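Local coordinates for kinetochore protein Mis16 (Schizosaccharomyces japonicus, PDB 4XYH) that binds histone H4 and, independently, the CENP-A-specific chaperone Scm3, and probably helps deliver CENP-A to centromeres as a WD-repeat propeller of the Mis18 complex, at residues A[139-144]-A[190-195]; A[51-56]-A[399-404]. All blocks are in the same frame, centred on the assembly; numbering follows the deposited sequence.

Interaction 1: residues A[139-144]-A[190-195]; sequences FMPQNP and WNFIQE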
loop_
_atom_site.group_PDB
_atom_site.type_symbol
_atom_site.label_atom_id
_atom_site.label_comp_id
_atom_site.label_asym_id
_atom_site.label_seq_id
_atom_site.Cartn_x
_atom_site.Cartn_y
_atom_site.Cartn_z
ATOM N N PHE A 139 -2.548 2.082 -10.261
ATOM C CA PHE A 139 -3.283 2.267 -11.516
ATOM C C PHE A 139 -4.358 3.362 -11.334
ATOM O O PHE A 139 -4.913 3.522 -10.259
ATOM C CB PHE A 139 -3.910 0.939 -11.993
ATOM C CG PHE A 139 -4.981 0.384 -11.067
ATOM C CD1 PHE A 139 -6.257 0.940 -11.031
ATOM C CD2 PHE A 139 -4.709 -0.704 -10.238
ATOM C CE1 PHE A 139 -7.242 0.444 -10.162
ATOM C CE2 PHE A 139 -5.690 -1.217 -9.375
ATOM C CZ PHE A 139 -6.958 -0.640 -9.338
ATOM N N MET A 140 -4.629 4.142 -12.372
ATOM C CA MET A 140 -5.667 5.175 -12.262
ATOM C C MET A 140 -7.026 4.475 -12.101
ATOM O O MET A 140 -7.352 3.605 -12.899
ATOM C CB MET A 140 -5.644 6.071 -13.491
ATOM C CG MET A 140 -6.511 7.292 -13.367
ATOM S SD MET A 140 -6.312 8.372 -14.777
ATOM C CE MET A 140 -7.317 7.512 -15.997
ATOM N N PRO A 141 -7.783 4.786 -11.030
ATOM C CA PRO A 141 -9.028 4.031 -10.796
ATOM C C PRO A 141 -10.070 4.175 -11.912
ATOM O O PRO A 141 -10.792 3.218 -12.150
ATOM C CB PRO A 141 -9.563 4.602 -9.468
ATOM C CG PRO A 141 -8.745 5.793 -9.156
ATOM C CD PRO A 141 -7.421 5.614 -9.873
ATOM N N GLN A 142 -10.125 5.311 -12.595
ATOM C CA GLN A 142 -11.091 5.519 -13.689
ATOM C C GLN A 142 -10.675 4.836 -14.988
ATOM O O GLN A 142 -11.451 4.764 -15.932
ATOM C CB GLN A 142 -11.290 7.019 -13.949
ATOM C CG GLN A 142 -11.810 7.807 -12.751
ATOM C CD GLN A 142 -10.688 8.374 -11.879
ATOM O OE1 GLN A 142 -9.512 7.986 -11.998
ATOM N NE2 GLN A 142 -11.046 9.318 -11.018
ATOM N N ASN A 143 -9.429 4.369 -15.028
ATOM C CA ASN A 143 -8.905 3.607 -16.158
ATOM C C ASN A 143 -7.580 2.913 -15.827
ATOM O O ASN A 143 -6.524 3.505 -15.984
ATOM C CB ASN A 143 -8.741 4.526 -17.377
ATOM C CG ASN A 143 -8.072 3.829 -18.564
ATOM O OD1 ASN A 143 -7.914 2.590 -18.570
ATOM N ND2 ASN A 143 -7.678 4.617 -19.578
ATOM N N PRO A 144 -7.650 1.658 -15.363
ATOM C CA PRO A 144 -6.500 0.860 -14.914
ATOM C C PRO A 144 -5.385 0.663 -15.933
ATOM O O PRO A 144 -4.337 0.116 -15.554
ATOM C CB PRO A 144 -7.138 -0.485 -14.548
ATOM C CG PRO A 144 -8.489 -0.102 -14.112
ATOM C CD PRO A 144 -8.919 0.982 -15.054
ATOM N N TRP A 190 -3.900 8.405 -6.540
ATOM C CA TRP A 190 -4.792 9.038 -7.500
ATOM C C TRP A 190 -6.020 9.662 -6.842
ATOM O O TRP A 190 -6.467 9.235 -5.763
ATOM C CB TRP A 190 -5.273 8.034 -8.525
ATOM C CG TRP A 190 -4.231 7.525 -9.441
ATOM C CD1 TRP A 190 -3.500 6.379 -9.306
ATOM C CD2 TRP A 190 -3.829 8.120 -10.679
ATOM N NE1 TRP A 190 -2.668 6.228 -10.394
ATOM C CE2 TRP A 190 -2.845 7.289 -11.242
ATOM C CE3 TRP A 190 -4.213 9.271 -11.370
ATOM C CZ2 TRP A 190 -2.234 7.580 -12.465
ATOM C CZ3 TRP A 190 -3.600 9.559 -12.585
ATOM C CH2 TRP A 190 -2.625 8.716 -13.115
ATOM N N ASN A 191 -6.548 10.682 -7.508
ATOM C CA ASN A 191 -7.819 11.288 -7.162
ATOM C C ASN A 191 -8.963 10.414 -7.696
ATOM O O ASN A 191 -8.961 10.033 -8.875
ATOM C CB ASN A 191 -7.873 12.705 -7.738
ATOM C CG ASN A 191 -8.997 13.550 -7.138
ATOM O OD1 ASN A 191 -10.168 13.156 -7.139
ATOM N ND2 ASN A 191 -8.635 14.720 -6.617
ATOM N N PHE A 192 -9.921 10.071 -6.838
ATOM C CA PHE A 192 -11.018 9.175 -7.229
ATOM C C PHE A 192 -12.188 9.903 -7.913
ATOM O O PHE A 192 -13.012 9.278 -8.567
ATOM C CB PHE A 192 -11.530 8.414 -6.008
ATOM C CG PHE A 192 -10.487 7.552 -5.363
ATOM C CD1 PHE A 192 -10.213 6.289 -5.870
ATOM C CD2 PHE A 192 -9.766 8.011 -4.258
ATOM C CE1 PHE A 192 -9.237 5.487 -5.288
ATOM C CE2 PHE A 192 -8.796 7.218 -3.670
ATOM C CZ PHE A 192 -8.527 5.950 -4.191
ATOM N N ILE A 193 -12.252 11.221 -7.751
ATOM C CA ILE A 193 -13.339 12.015 -8.317
ATOM C C ILE A 193 -12.905 12.742 -9.595
ATOM O O ILE A 193 -13.613 12.744 -10.601
ATOM C CB ILE A 193 -13.849 13.041 -7.294
ATOM C CG1 ILE A 193 -14.335 12.323 -6.034
ATOM C CG2 ILE A 193 -14.929 13.918 -7.905
ATOM C CD1 ILE A 193 -15.282 11.163 -6.317
ATOM N N GLN A 194 -11.724 13.347 -9.547
ATOM C CA GLN A 194 -11.208 14.121 -10.661
ATOM C C GLN A 194 -10.176 13.295 -11.440
ATOM O O GLN A 194 -8.986 13.252 -11.086
ATOM C CB GLN A 194 -10.611 15.433 -10.142
ATOM C CG GLN A 194 -10.317 16.460 -11.219
ATOM C CD GLN A 194 -9.975 17.833 -10.642
ATOM O OE1 GLN A 194 -10.257 18.124 -9.467
ATOM N NE2 GLN A 194 -9.358 18.683 -11.467
ATOM N N GLU A 195 -10.652 12.624 -12.488
ATOM C CA GLU A 195 -9.824 11.754 -13.311
ATOM C C GLU A 195 -8.574 12.448 -13.828
ATOM O O GLU A 195 -8.645 13.553 -14.366
ATOM C CB GLU A 195 -10.622 11.213 -14.492
ATOM C CG GLU A 195 -9.807 10.316 -15.385
ATOM C CD GLU A 195 -10.646 9.639 -16.456
ATOM O OE1 GLU A 195 -11.859 9.427 -16.230
ATOM O OE2 GLU A 195 -10.084 9.319 -17.527
HETATM O O HOH W 1 -7.529 9.830 -11.410
HETATM O O HOH W 2 -13.743 10.251 -11.653
#

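Interaction 2: residues A[51-56]-A[399-404]; sequences WPSLTV and ASLADD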
loop_
_atom_site.group_PDB
_atom_site.type_symbol
_atom_site.label_atom_id
_atom_site.label_comp_id
_atom_site.label_asym_id
_atom_site.label_seq_id
_atom_site.Cartn_x
_atom_site.Cartn_y
_atom_site.Cartn_z
ATOM N N TRP A 51 13.537 -10.460 -8.483
ATOM C CA TRP A 51 13.953 -9.335 -7.654
ATOM C C TRP A 51 12.877 -9.049 -6.631
ATOM O O TRP A 51 11.705 -9.337 -6.861
ATOM C CB TRP A 51 14.199 -8.076 -8.488
ATOM C CG TRP A 51 15.227 -8.229 -9.543
ATOM C CD1 TRP A 51 15.022 -8.549 -10.857
ATOM C CD2 TRP A 51 16.634 -8.072 -9.381
ATOM N NE1 TRP A 51 16.216 -8.597 -11.520
ATOM C CE2 TRP A 51 17.225 -8.309 -10.639
ATOM C CE3 TRP A 51 17.457 -7.752 -8.290
ATOM C CZ2 TRP A 51 18.606 -8.234 -10.841
ATOM C CZ3 TRP A 51 18.828 -7.676 -8.491
ATOM C CH2 TRP A 51 19.388 -7.917 -9.758
ATOM N N PRO A 52 13.261 -8.462 -5.496
ATOM C CA PRO A 52 12.209 -7.980 -4.596
ATOM C C PRO A 52 11.310 -6.937 -5.278
ATOM O O PRO A 52 11.766 -6.173 -6.150
ATOM C CB PRO A 52 12.988 -7.353 -3.438
ATOM C CG PRO A 52 14.347 -7.045 -4.002
ATOM C CD PRO A 52 14.611 -8.092 -5.040
ATOM N N SER A 53 10.033 -6.938 -4.900
ATOM C CA SER A 53 9.131 -5.867 -5.271
ATOM C C SER A 53 8.813 -5.032 -4.037
ATOM O O SER A 53 8.595 -5.573 -2.952
ATOM C CB SER A 53 7.844 -6.422 -5.890
ATOM O OG SER A 53 6.980 -5.351 -6.267
ATOM N N LEU A 54 8.794 -3.716 -4.201
ATOM C CA LEU A 54 8.412 -2.813 -3.115
ATOM C C LEU A 54 6.913 -2.517 -3.121
ATOM O O LEU A 54 6.386 -1.896 -2.186
ATOM C CB LEU A 54 9.185 -1.500 -3.222
ATOM C CG LEU A 54 10.684 -1.635 -2.966
ATOM C CD1 LEU A 54 11.447 -0.394 -3.406
ATOM C CD2 LEU A 54 10.879 -1.888 -1.477
ATOM N N THR A 55 6.230 -2.949 -4.176
ATOM C CA THR A 55 4.842 -2.546 -4.386
ATOM C C THR A 55 3.984 -3.688 -4.937
ATOM O O THR A 55 4.472 -4.558 -5.673
ATOM C CB THR A 55 4.773 -1.323 -5.348
ATOM O OG1 THR A 55 3.408 -0.876 -5.491
ATOM C CG2 THR A 55 5.375 -1.684 -6.749
ATOM N N VAL A 56 2.704 -3.689 -4.571
ATOM C CA VAL A 56 1.766 -4.657 -5.116
ATOM C C VAL A 56 0.369 -4.058 -5.085
ATOM O O VAL A 56 0.010 -3.348 -4.155
ATOM C CB VAL A 56 1.781 -6.014 -4.334
ATOM C CG1 VAL A 56 1.299 -5.839 -2.895
ATOM C CG2 VAL A 56 0.913 -7.056 -5.034
ATOM N N ALA A 399 -2.916 -10.016 -1.031
ATOM C CA ALA A 399 -1.565 -10.179 -1.513
ATOM C C ALA A 399 -0.642 -9.416 -0.569
ATOM O O ALA A 399 -0.967 -8.301 -0.147
ATOM C CB ALA A 399 -1.432 -9.660 -2.956
ATOM N N SER A 400 0.500 -10.011 -0.231
ATOM C CA SER A 400 1.486 -9.323 0.598
ATOM C C SER A 400 2.906 -9.655 0.154
ATOM O O SER A 400 3.182 -10.764 -0.305
ATOM C CB SER A 400 1.292 -9.667 2.085
ATOM O OG SER A 400 1.213 -11.070 2.304
ATOM N N LEU A 401 3.785 -8.671 0.290
ATOM C CA LEU A 401 5.187 -8.753 -0.124
ATOM C C LEU A 401 6.111 -8.557 1.052
ATOM O O LEU A 401 5.826 -7.749 1.936
ATOM C CB LEU A 401 5.531 -7.673 -1.148
ATOM C CG LEU A 401 5.031 -7.708 -2.575
ATOM C CD1 LEU A 401 5.276 -6.328 -3.150
ATOM C CD2 LEU A 401 5.792 -8.774 -3.340
ATOM N N ALA A 402 7.238 -9.255 1.037
ATOM C CA ALA A 402 8.245 -9.060 2.067
ATOM C C ALA A 402 9.598 -8.814 1.410
ATOM O O ALA A 402 9.750 -9.038 0.208
ATOM C CB ALA A 402 8.298 -10.261 3.010
ATOM N N ASP A 403 10.566 -8.363 2.208
ATOM C CA ASP A 403 11.889 -7.935 1.718
ATOM C C ASP A 403 12.746 -9.048 1.130
ATOM O O ASP A 403 13.732 -8.777 0.467
ATOM C CB ASP A 403 12.677 -7.256 2.845
ATOM C CG ASP A 403 12.161 -5.859 3.147
ATOM O OD1 ASP A 403 11.505 -5.280 2.254
ATOM O OD2 ASP A 403 12.402 -5.334 4.262
ATOM N N ASP A 404 12.368 -10.295 1.360
ATOM C CA ASP A 404 13.152 -11.422 0.872
ATOM C C ASP A 404 12.635 -12.003 -0.443
ATOM O O ASP A 404 12.679 -13.221 -0.621
ATOM C CB ASP A 404 13.185 -12.532 1.928
ATOM C CG ASP A 404 11.780 -12.942 2.404
ATOM O OD1 ASP A 404 10.792 -12.664 1.697
ATOM O OD2 ASP A 404 11.663 -13.541 3.491
HETATM O O HOH W 3 10.275 -5.855 -0.860
#

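Interaction 1: residues A[139-144]-A[190-195]
W190 lays one face of its indole against the backbone of M140. The M140 CA sits 3.6 Å from the centroid of the five-membered ring and only 7° off the ring normal, a CH-pi contact. The M140 side chain then crosses the indole at about a right angle. Its CG is anti to the backbone N (chi1 -170°), and it reaches W190 CE3 at 3.6 Å. Further out, M140 SD makes an oblique Met-aromatic contact with the six-membered ring. P141 CD packs on W190 CB at 3.5 Å. The indole NE1 is satisfied by the carbonyl of R138.

N191 bonds through its carbonyl O and its side chain, whose ND2 donates to E248 O. The carbonyl O accepts a hydrogen bond from Q142 NE2 at 3.1 Å, with N191 O in the amide plane of Q142. Water 1 links the same carbonyl to Q142 OE1. The N191 OD1 accepts from the backbone N of I193 and of Q194, an Asx motif that shapes the loop. F192 brings CD1 to within 3.6 Å of P141 CG. Water 2 joins I193 O to Q142 NE2. The side chains of E195 and Q142 run antiparallel alongside each other, with E195 OE1 3.4 Å from Q142 CB. E195 OE2 lies near M140 CE.

The contact joins two neighbouring sheets of the beta-propeller. One side is the type I turn M140 to N143, between strands 136-140 and 146-150. The other is the loop between strands 187-190 and 197-201, where W190 also packs on I146, A148 and L198.

Interaction 2: residues A[51-56]-A[399-404]
P52 approaches the end of a propeller strand, its CB 4.2 Å from D403 O. This is a junction between two sheets of the WD-repeat beta-propeller. The chain at 51-56 leads from strand 41-48, which shares a sheet with strand 398-402, into strand 56-58 of the next sheet. It runs roughly opposite to 399-403. No direct hydrogen bond joins the two segments.

S53 is the first residue to meet L401. Its carbonyl O lies 3.4 Å from L401 CD1 and 2.7 Å from water 3. That water is also within a long, weak reach of D403 OD1, but has more acceptors near it than protons. The S53 hydroxyl, anti to the backbone N (chi1 -179°), donates to T55 O in the carbonyl plane and on a lone pair. It also bonds to the backbone N of G78. The S53-T55 bond sits beside L401 CD1. T55 OG1 is hydrogen-bonded to the backbone N of A137.

V56 completes the apolar side. Its CB meets L401 CD1 at 3.7 Å, and its CG2 faces A399 CB at 4.1 Å. L75 touches both V56 and A399. The tightest approach is to a polar atom: L401 CD1 lies 3.2 Å from T55 O.

Both interactions join neighbouring sheets of one propeller, but at different junctions and with no element in common. Their centres are about 24 Å apart and their nearest atoms about 8 Å apart, with no touch. Interaction 2 is the buried one, its centre about 11 Å from the centre of the chain. There aliphatic groups and backbone carbonyls meet, and a water near one end offers at most a weak polar link. The centre of interaction 1 is about 16 Å from that of the chain, and the contact is partly buried. It pairs a buried Met-Trp contact with a more exposed loop, where a glutamine amide and two waters do the polar work. R138 contributes to both: its carbonyl serves 190-195, and its side chain makes a weak bond to 51-56.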